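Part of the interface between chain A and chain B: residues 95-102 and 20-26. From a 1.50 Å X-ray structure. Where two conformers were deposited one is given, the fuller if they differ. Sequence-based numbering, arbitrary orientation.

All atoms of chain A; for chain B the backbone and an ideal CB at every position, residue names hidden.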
ATOM      1  N   ILE A  95      -8.138 -15.061 -20.238  1.00 20.56           N
ATOM      2  CA  ILE A  95      -8.151 -14.110 -19.104  1.00 21.07           C
ATOM      3  C   ILE A  95      -6.764 -13.752 -18.550  1.00 21.53           C
ATOM      4  O   ILE A  95      -6.632 -12.775 -17.827  1.00 21.75           O
ATOM      5  CB  ILE A  95      -9.066 -14.585 -17.954  1.00 20.01           C
ATOM      6  CG1 ILE A  95      -8.606 -15.929 -17.388  1.00 21.55           C
ATOM      7  CG2 ILE A  95     -10.507 -14.687 -18.449  1.00 22.39           C
ATOM      8  CD1 ILE A  95      -9.235 -16.285 -16.073  1.00 24.29           C
ATOM      9  N   ARG A  96      -5.738 -14.487 -18.961  1.00 21.56           N
ATOM     10  CA  ARG A  96      -4.398 -14.362 -18.372  1.00 22.72           C
ATOM     11  C   ARG A  96      -3.813 -12.957 -18.481  1.00 21.18           C
ATOM     12  O   ARG A  96      -3.058 -12.526 -17.587  1.00 21.59           O
ATOM     13  CB  ARG A  96      -3.462 -15.359 -19.070  1.00 24.57           C
ATOM     14  CG  ARG A  96      -2.098 -15.516 -18.469  1.00 28.56           C
ATOM     15  CD  ARG A  96      -1.372 -16.665 -19.115  0.50 27.48           C
ATOM     16  NE  ARG A  96      -1.909 -17.931 -18.623  0.50 28.83           N
ATOM     17  CZ  ARG A  96      -1.840 -19.090 -19.274  0.50 29.17           C
ATOM     18  NH1 ARG A  96      -1.253 -19.177 -20.459  0.50 26.59           N
ATOM     19  NH2 ARG A  96      -2.360 -20.170 -18.722  0.50 29.88           N
ATOM     20  N   ASP A  97      -4.149 -12.263 -19.560  1.00 21.81           N
ATOM     21  CA  ASP A  97      -3.625 -10.925 -19.777  1.00 21.02           C
ATOM     22  C   ASP A  97      -4.653  -9.854 -19.442  1.00 21.96           C
ATOM     23  O   ASP A  97      -4.332  -8.663 -19.473  1.00 22.77           O
ATOM     24  CB  ASP A  97      -3.122 -10.762 -21.213  1.00 22.20           C
ATOM     25  CG  ASP A  97      -2.094 -11.810 -21.589  1.00 22.44           C
ATOM     26  OD1 ASP A  97      -1.379 -12.321 -20.703  1.00 23.65           O
ATOM     27  OD2 ASP A  97      -2.036 -12.184 -22.798  1.00 27.61           O
ATOM     28  N   LEU A  98      -5.881 -10.258 -19.109  1.00 20.80           N
ATOM     29  CA  LEU A  98      -6.873  -9.304 -18.582  1.00 20.65           C
ATOM     30  C   LEU A  98      -6.674  -9.042 -17.101  1.00 20.77           C
ATOM     31  O   LEU A  98      -6.991  -7.962 -16.619  1.00 21.12           O
ATOM     32  CB  LEU A  98      -8.305  -9.801 -18.828  1.00 19.28           C
ATOM     33  CG  LEU A  98      -8.683 -10.124 -20.279  1.00 19.24           C
ATOM     34  CD1 LEU A  98     -10.151 -10.562 -20.354  1.00 23.59           C
ATOM     35  CD2 LEU A  98      -8.438  -8.918 -21.151  1.00 20.35           C
ATOM     36  N   ILE A  99      -6.146 -10.026 -16.377  1.00 19.38           N
ATOM     37  CA  ILE A  99      -5.834  -9.857 -14.951  1.00 19.58           C
ATOM     38  C   ILE A  99      -4.433  -9.266 -14.850  1.00 21.65           C
ATOM     39  O   ILE A  99      -3.486  -9.857 -15.400  1.00 21.61           O
ATOM     40  CB  ILE A  99      -5.858 -11.217 -14.227  1.00 20.04           C
ATOM     41  CG1 ILE A  99      -7.272 -11.830 -14.272  1.00 21.30           C
ATOM     42  CG2 ILE A  99      -5.322 -11.074 -12.800  1.00 21.12           C
ATOM     43  CD1 ILE A  99      -7.277 -13.324 -13.920  1.00 20.47           C
ATOM     44  N   GLU A 100      -4.295  -8.135 -14.153  1.00 19.79           N
ATOM     45  CA  GLU A 100      -2.986  -7.546 -13.875  1.00 19.62           C
ATOM     46  C   GLU A 100      -2.365  -8.017 -12.575  1.00 20.45           C
ATOM     47  O   GLU A 100      -1.208  -8.442 -12.555  1.00 20.17           O
ATOM     48  CB  GLU A 100      -3.073  -6.007 -13.881  1.00 19.50           C
ATOM     49  CG  GLU A 100      -3.246  -5.457 -15.307  1.00 21.06           C
ATOM     50  CD  GLU A 100      -3.272  -3.934 -15.381  1.00 22.03           C
ATOM     51  OE1 GLU A 100      -3.316  -3.234 -14.357  1.00 24.05           O
ATOM     52  OE2 GLU A 100      -3.255  -3.415 -16.508  1.00 21.87           O
ATOM     53  N   VAL A 101      -3.124  -7.906 -11.486  1.00 19.72           N
ATOM     54  CA  VAL A 101      -2.639  -8.233 -10.143  1.00 19.71           C
ATOM     55  C   VAL A 101      -3.712  -9.053  -9.464  1.00 19.16           C
ATOM     56  O   VAL A 101      -4.902  -8.836  -9.722  1.00 20.63           O
ATOM     57  CB  VAL A 101      -2.317  -6.962  -9.335  1.00 22.57           C
ATOM     58  CG1 VAL A 101      -1.883  -7.289  -7.931  1.00 25.73           C
ATOM     59  CG2 VAL A 101      -1.203  -6.192 -10.066  1.00 20.91           C
ATOM     60  N   ALA A 102      -3.299 -10.006  -8.631  1.00 19.17           N
ATOM     61  CA  ALA A 102      -4.249 -10.951  -8.011  1.00 19.78           C
ATOM     62  C   ALA A 102      -3.795 -11.330  -6.614  1.00 18.38           C
ATOM     63  O   ALA A 102      -2.567 -11.314  -6.307  1.00 18.86           O
ATOM     64  CB  ALA A 102      -4.389 -12.199  -8.871  1.00 19.51           C
TER
ATOM     65  N   UNK B  20       9.317 -11.130  -5.640  1.00 18.35           N
ATOM     66  CA  UNK B  20       8.958 -10.643  -6.963  1.00 18.81           C
ATOM     67  C   UNK B  20       7.481 -10.877  -7.221  1.00 20.98           C
ATOM     68  O   UNK B  20       6.953 -11.955  -6.935  1.00 20.50           O
ATOM     69  CB  UNK B  20       9.804 -11.323  -8.041  1.00 18.81           C
ATOM     70  N   UNK B  21       6.827  -9.881  -7.803  1.00 19.32           N
ATOM     71  CA  UNK B  21       5.490 -10.082  -8.384  1.00 19.33           C
ATOM     72  C   UNK B  21       5.656 -10.242  -9.874  1.00 19.41           C
ATOM     73  O   UNK B  21       6.177  -9.339 -10.533  1.00 18.95           O
ATOM     74  CB  UNK B  21       4.545  -8.923  -8.061  1.00 19.33           C
ATOM     75  N   UNK B  22       5.232 -11.389 -10.401  1.00 19.61           N
ATOM     76  CA  UNK B  22       5.362 -11.670 -11.815  1.00 18.19           C
ATOM     77  C   UNK B  22       4.131 -11.233 -12.624  1.00 19.22           C
ATOM     78  O   UNK B  22       3.071 -11.018 -12.072  1.00 19.96           O
ATOM     79  CB  UNK B  22       5.613 -13.166 -12.016  1.00 18.19           C
ATOM     80  N   UNK B  23       4.329 -11.080 -13.924  1.00 20.46           N
ATOM     81  CA  UNK B  23       3.242 -11.080 -14.903  1.00 19.63           C
ATOM     82  C   UNK B  23       2.235 -12.153 -14.543  1.00 19.09           C
ATOM     83  O   UNK B  23       2.616 -13.296 -14.223  1.00 20.18           O
ATOM     84  CB  UNK B  23       3.776 -11.300 -16.320  1.00 19.63           C
ATOM     85  N   UNK B  24       0.944 -11.814 -14.572  1.00 18.58           N
ATOM     86  CA  UNK B  24      -0.052 -12.819 -14.255  1.00 20.34           C
ATOM     87  C   UNK B  24       0.078 -14.059 -15.146  1.00 19.49           C
ATOM     88  O   UNK B  24       0.142 -13.960 -16.389  1.00 19.96           O
ATOM     89  CB  UNK B  24      -1.453 -12.220 -14.390  1.00 20.34           C
ATOM     90  N   UNK B  25       0.105 -15.220 -14.500  1.00 20.67           N
ATOM     91  CA  UNK B  25       0.261 -16.513 -15.175  1.00 19.85           C
ATOM     92  C   UNK B  25       1.674 -16.970 -15.443  1.00 21.27           C
ATOM     93  O   UNK B  25       1.867 -18.056 -15.970  1.00 22.52           O
ATOM     94  CB  UNK B  25      -0.479 -16.466 -16.513  1.00 19.85           C
ATOM     95  N   UNK B  26       2.665 -16.143 -15.116  1.00 20.39           N
ATOM     96  CA  UNK B  26       4.058 -16.424 -15.485  1.00 20.28           C
ATOM     97  C   UNK B  26       4.846 -17.367 -14.551  1.00 20.60           C
ATOM     98  O   UNK B  26       5.994 -17.707 -14.878  1.00 20.85           O
ATOM     99  CB  UNK B  26       4.809 -15.093 -15.566  1.00 20.28           C
TER

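Position 20 lies in a strand, and its ideal CB has nothing of the chain A stretch within 5.5 Å. Chain A sets no condition here, so the visible atoms leave the choice wide. The deposited residue is Tyr20(B), which makes no contact with the chain A stretch.

Position 21 is also in the strand. Its CA-to-CB bond points toward chain A, but no atom of that stretch lies within 5.5 Å of the ideal CB. A short side chain would leave a gap. A long one could reach Val101(A), whose methyl CG2 faces this side; a long aliphatic chain or a flat group would suit. The residue is Arg21(B), extended at chi1 and chi2 (both t) and turned at chi3 (p). Val101(A) CG2 lies over one face of its guanidinium, 3.6 Å from Arg21(B) CZ. The contact is one of packing; the guanidinium nitrogens are hydrogen-bonded elsewhere in the structure.

Position 22 ends the strand and its CB points away, so chain A does not select its side chain. It is Leu22(B). Its backbone does take part: a water lies 2.8 Å from both Leu22(B) O and Glu100(A) O.

Position 23 opens a type II beta turn that runs to position 26. Its CB points away and has no near neighbour in chain A. A long, flexible side chain could still come back to the carboxylate of Asp97(A) and the carbonyls of Arg96(A) and Ile99(A). These are all acceptors, so a long cationic chain fits best. The residue is Lys23(B), whose end comes nearer than its CB. Lys23(B) NZ forms a salt bridge with Asp97(A) OD1 at 2.8 Å. Lys23(B) NZ also donates to the backbone O of position 24 at 2.9 Å, within its own chain. A water accepts from Lys23(B) NZ at 2.9 Å and donates to Ile99(A) O at 2.8 Å.

Position 24 points toward chain A. Its ideal CB is tightly placed, 3.3 Å from Ile99(A) O, and is 3.6 Å from Arg96(A) O. Room is limited and carbonyls are close, so a compact polar donor is favoured; serine, threonine or asparagine could be considered. The residue is Asn24(B), with chi1 t. Asn24(B) ND2 donates to Arg96(A) O at 2.9 Å, with a nearly straight angle of 170°. The same amide nitrogen lies 3.7 Å from Ile99(A) CB. A water joins the backbones, accepting from Asn24(B) N at 2.9 Å and donating to Glu100(A) O at 2.7 Å.

Position 25 has phi/psi of 86/-3. An ideal CB would lie 2.7 Å from Arg96(A) CG, a clash, and would also jam against the carbonyl O of position 24. Both the turn and the neighbour call for glycine. Gly25(B) is found, with its CA 4.2 Å from Arg96(A) CG.

Position 26 closes the turn. Its CB points sideways with no chain A atom near, so many residues would do. It is Ala26(B), and Ala26(B) N donates to Lys23(B) O at 3.0 Å.

Chain B, residues 20-26: YRLKNGA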
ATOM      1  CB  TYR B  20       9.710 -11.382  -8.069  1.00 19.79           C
ATOM      2  CG  TYR B  20      11.215 -11.392  -8.007  1.00 18.79           C
ATOM      3  CD1 TYR B  20      11.926 -10.396  -7.353  1.00 19.82           C
ATOM      4  CD2 TYR B  20      11.923 -12.393  -8.623  1.00 20.50           C
ATOM      5  CE1 TYR B  20      13.330 -10.412  -7.320  1.00 20.38           C
ATOM      6  CE2 TYR B  20      13.323 -12.420  -8.598  1.00 22.05           C
ATOM      7  CZ  TYR B  20      14.014 -11.421  -7.949  1.00 24.09           C
ATOM      8  OH  TYR B  20      15.381 -11.457  -7.913  1.00 24.90           O
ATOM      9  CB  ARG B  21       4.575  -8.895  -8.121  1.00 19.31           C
ATOM     10  CG  ARG B  21       3.164  -9.140  -8.596  1.00 20.36           C
ATOM     11  CD  ARG B  21       2.325  -7.895  -8.485  1.00 22.90           C
ATOM     12  NE  ARG B  21       2.475  -7.090  -9.691  1.00 21.39           N
ATOM     13  CZ  ARG B  21       2.330  -5.768  -9.735  1.00 22.91           C
ATOM     14  NH1 ARG B  21       2.147  -5.078  -8.627  1.00 24.30           N
ATOM     15  NH2 ARG B  21       2.440  -5.143 -10.886  1.00 24.26           N
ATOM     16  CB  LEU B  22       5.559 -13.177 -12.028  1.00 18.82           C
ATOM     17  CG  LEU B  22       6.687 -13.884 -11.258  1.00 19.72           C
ATOM     18  CD1 LEU B  22       6.872 -15.280 -11.755  1.00 19.82           C
ATOM     19  CD2 LEU B  22       7.982 -13.119 -11.428  1.00 21.86           C
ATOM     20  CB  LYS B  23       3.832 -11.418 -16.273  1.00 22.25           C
ATOM     21  CG  LYS B  23       2.834 -11.862 -17.384  1.00 23.60           C
ATOM     22  CD  LYS B  23       2.043 -10.663 -17.844  1.00 25.88           C
ATOM     23  CE  LYS B  23       0.971 -11.063 -18.865  1.00 26.07           C
ATOM     24  NZ  LYS B  23      -0.175 -11.815 -18.263  1.00 23.39           N
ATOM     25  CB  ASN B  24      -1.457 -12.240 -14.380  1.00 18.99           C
ATOM     26  CG  ASN B  24      -2.503 -13.240 -14.008  1.00 19.67           C
ATOM     27  OD1 ASN B  24      -2.610 -13.591 -12.849  1.00 20.18           O
ATOM     28  ND2 ASN B  24      -3.260 -13.729 -14.988  1.00 20.73           N
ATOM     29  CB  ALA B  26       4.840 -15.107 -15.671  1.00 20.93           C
TER
HETATM   30  O   HOH W   1      -1.270  -9.475 -17.025  1.00 12.29           O
HETATM   31  O   HOH W   2       0.249  -9.008 -14.776  1.00 11.26           O
HETATM   32  O   HOH W   3       0.968  -9.465 -11.065  1.00 12.44           O
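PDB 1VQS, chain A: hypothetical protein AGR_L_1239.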